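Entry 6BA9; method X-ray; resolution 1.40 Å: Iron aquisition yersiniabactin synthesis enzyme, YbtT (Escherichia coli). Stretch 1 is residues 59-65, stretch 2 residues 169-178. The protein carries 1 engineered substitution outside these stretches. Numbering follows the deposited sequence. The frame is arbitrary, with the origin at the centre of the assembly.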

# COMPACT_ATOMS: atom_id res chain seq x y z
N PRO A 59 0.07 -11.74 13.12
CA PRO A 59 -0.25 -10.56 12.34
C PRO A 59 -0.65 -9.40 13.24
O PRO A 59 -1.25 -9.58 14.31
N LEU A 60 -0.29 -8.20 12.80
CA LEU A 60 -0.65 -6.98 13.50
C LEU A 60 -2.05 -6.50 13.10
O LEU A 60 -2.57 -6.81 12.03
N ARG A 61 -2.66 -5.76 14.01
CA ARG A 61 -4.04 -5.28 13.87
C ARG A 61 -4.12 -3.76 13.88
O ARG A 61 -5.21 -3.20 14.10
N SER A 62 -3.01 -3.08 13.60
CA SER A 62 -2.91 -1.62 13.63
C SER A 62 -2.04 -1.12 12.48
O SER A 62 -0.89 -1.54 12.33
N ILE A 63 -2.59 -0.18 11.71
CA ILE A 63 -1.85 0.50 10.65
C ILE A 63 -0.64 1.24 11.23
O ILE A 63 0.46 1.21 10.67
N THR A 64 -0.83 1.97 12.33
CA THR A 64 0.27 2.77 12.86
C THR A 64 1.38 1.87 13.42
O THR A 64 2.56 2.25 13.34
N GLN A 65 1.05 0.70 13.96
CA GLN A 65 2.08 -0.25 14.40
C GLN A 65 2.90 -0.75 13.21
O GLN A 65 4.13 -0.83 13.28
N PHE A 169 -7.83 -6.80 7.57
CA PHE A 169 -9.03 -6.01 7.36
C PHE A 169 -9.44 -5.25 8.63
O PHE A 169 -9.94 -4.12 8.54
N TYR A 170 -9.23 -5.84 9.80
CA TYR A 170 -9.48 -5.10 11.03
C TYR A 170 -8.56 -3.89 11.12
O TYR A 170 -9.01 -2.78 11.44
N ALA A 171 -7.28 -4.06 10.80
CA ALA A 171 -6.35 -2.93 10.84
C ALA A 171 -6.83 -1.82 9.91
O ALA A 171 -6.84 -0.65 10.28
N THR A 172 -7.16 -2.18 8.67
CA THR A 172 -7.44 -1.15 7.69
C THR A 172 -8.78 -0.48 7.94
O THR A 172 -8.93 0.71 7.63
N GLU A 173 -9.77 -1.20 8.49
CA GLU A 173 -11.08 -0.61 8.74
C GLU A 173 -11.12 0.21 10.03
O GLU A 173 -11.87 1.20 10.12
N SER A 174 -10.33 -0.16 11.03
CA SER A 174 -10.31 0.57 12.29
C SER A 174 -9.47 1.82 12.22
O SER A 174 -9.52 2.64 13.15
N TYR A 175 -8.71 2.00 11.14
CA TYR A 175 -7.88 3.17 10.91
C TYR A 175 -8.76 4.33 10.45
O TYR A 175 -9.36 4.26 9.37
N HIS A 176 -8.84 5.37 11.27
CA HIS A 176 -9.73 6.47 10.98
C HIS A 176 -9.42 7.60 11.95
O HIS A 176 -9.18 7.34 13.14
N TYR A 177 -9.45 8.82 11.44
CA TYR A 177 -9.31 10.02 12.25
C TYR A 177 -10.58 10.86 12.13
O TYR A 177 -11.23 10.88 11.09
N ASP A 178 -10.91 11.58 13.20
CA ASP A 178 -12.15 12.36 13.16
C ASP A 178 -12.06 13.49 12.15
O ASP A 178 -13.08 13.83 11.53

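The contact between the two stretches centres on Ile63, in the first turn of a helix, and Ala171, in a helix that begins earlier in the chain; together with Arg61 they account for most of the 350 Å² buried. The backbones of the two stretches are nearest, CA to CA, at Arg61 and Ala171, 4.5 Å apart. Ala171 points toward stretch 1, its CB lying 3.7 Å from Ser62 N, while its CA sits 3.5 Å from Arg61 O in a CA-H...O contact.

Ile63 also points toward its partner, with both chi angles in the m well. Its CD1 reaches Ala171 CB at 4.1 Å and Thr172 CA at 4.1 Å, although the side chain of Thr172 itself points away. On the other flank, Ile63 CB lies 3.7 Å from Tyr175 CD2, and CG2 rests over one face of the Tyr175 ring, 4.2 Å from its centroid, in a CH-pi contact. Tyr175, with chi1 t, is itself buried and turned toward stretch 1.

The CA-to-CB bond of Arg61 points sideways and the residue is exposed (chi1 m, chi2 t), its CB 4.0 Å from Tyr170 CD1. Its carbonyl meets the edge of the Tyr170 ring, Arg61 O lying 3.6 Å from CD1. Farther along, Thr64 CG2 approaches Tyr177 OH at 4.3 Å.

No direct hydrogen bond joins the stretches; two waters supply the polar links. Water 1 donates to Arg61 O (2.7 Å from the water O) and to Ser174 OG (2.8 Å), whose hydroxyl in turn donates to Tyr170 O at 2.8 Å. Water 2 accepts from Ile63 N (2.9 Å from the water O) and donates to Ala171 O (2.8 Å). Ser62 points away and caps the helix that follows, its OG accepting from Gln65 N at 3.0 Å.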

# COMPACT_ATOMS: atom_id res chain seq x y z
CB PRO A 59 -1.40 -11.01 11.43
CG PRO A 59 -1.96 -12.21 12.07
CD PRO A 59 -0.87 -12.85 12.86
CB LEU A 60 0.37 -5.89 13.24
CG LEU A 60 1.80 -6.27 13.61
CD1 LEU A 60 2.69 -5.06 13.54
CD2 LEU A 60 1.89 -6.90 15.02
CB ARG A 61 -4.90 -5.92 14.97
CG ARG A 61 -4.84 -7.44 14.87
CD ARG A 61 -5.83 -8.11 15.76
NE ARG A 61 -5.69 -7.76 17.17
CZ ARG A 61 -4.96 -8.44 18.05
NH1 ARG A 61 -4.26 -9.51 17.69
NH2 ARG A 61 -4.94 -8.04 19.31
CB SER A 62 -2.28 -1.20 14.97
OG SER A 62 -1.78 0.10 14.92
CB ILE A 63 -2.78 1.46 9.88
CG1 ILE A 63 -3.90 0.69 9.16
CG2 ILE A 63 -1.98 2.36 8.92
CD1 ILE A 63 -3.40 -0.37 8.15
CB THR A 64 -0.24 3.80 13.89
OG1 THR A 64 -1.03 3.15 14.89
CG2 THR A 64 -1.08 4.88 13.23
CB GLN A 65 1.47 -1.43 15.13
CG GLN A 65 1.01 -1.16 16.53
CD GLN A 65 0.32 -2.37 17.13
OE1 GLN A 65 0.41 -3.49 16.61
NE2 GLN A 65 -0.40 -2.14 18.24
CB PHE A 169 -10.15 -6.87 6.77
CG PHE A 169 -10.07 -6.98 5.27
CD1 PHE A 169 -10.68 -6.03 4.48
CD2 PHE A 169 -9.38 -8.01 4.66
CE1 PHE A 169 -10.60 -6.12 3.10
CE2 PHE A 169 -9.31 -8.08 3.27
CZ PHE A 169 -9.93 -7.15 2.53
CB TYR A 170 -9.36 -5.99 12.28
CG TYR A 170 -9.60 -5.16 13.53
CD1 TYR A 170 -8.56 -4.50 14.18
CD2 TYR A 170 -10.88 -4.99 14.02
CE1 TYR A 170 -8.79 -3.71 15.27
CE2 TYR A 170 -11.12 -4.21 15.13
CZ TYR A 170 -10.08 -3.57 15.74
OH TYR A 170 -10.31 -2.77 16.85
CB ALA A 171 -4.96 -3.39 10.43
CB THR A 172 -7.32 -1.74 6.27
OG1 THR A 172 -7.27 -0.67 5.31
CG2 THR A 172 -8.49 -2.60 5.89
CB GLU A 173 -12.15 -1.71 8.73
CG GLU A 173 -12.32 -2.29 7.34
CD GLU A 173 -13.30 -3.43 7.26
OE1 GLU A 173 -13.87 -3.85 8.29
OE2 GLU A 173 -13.46 -3.94 6.14
CB SER A 174 -9.84 -0.34 13.43
OG SER A 174 -8.48 -0.71 13.28
CB TYR A 175 -6.82 2.84 9.86
CG TYR A 175 -5.95 4.00 9.45
CD1 TYR A 175 -6.19 4.69 8.27
CD2 TYR A 175 -4.91 4.44 10.25
CE1 TYR A 175 -5.41 5.74 7.89
CE2 TYR A 175 -4.12 5.50 9.86
CZ TYR A 175 -4.38 6.15 8.68
OH TYR A 175 -3.62 7.21 8.24
CB HIS A 176 -11.19 6.05 11.15
CG HIS A 176 -12.17 7.15 10.91
ND1 HIS A 176 -12.78 7.84 11.94
CD2 HIS A 176 -12.61 7.71 9.76
CE1 HIS A 176 -13.58 8.76 11.43
NE2 HIS A 176 -13.50 8.71 10.11
CB TYR A 177 -8.15 10.88 11.77
CG TYR A 177 -6.78 10.28 11.94
CD1 TYR A 177 -6.12 10.32 13.16
CD2 TYR A 177 -6.12 9.69 10.87
CE1 TYR A 177 -4.84 9.79 13.30
CE2 TYR A 177 -4.85 9.16 11.00
CZ TYR A 177 -4.22 9.20 12.21
OH TYR A 177 -2.94 8.68 12.34
CB ASP A 178 -12.49 12.90 14.54
CG ASP A 178 -13.06 11.84 15.46
OD1 ASP A 178 -13.50 10.79 14.95
OD2 ASP A 178 -13.06 12.07 16.69
O HOH W 1 -6.36 -1.04 15.14
O HOH W 2 -5.39 0.44 12.38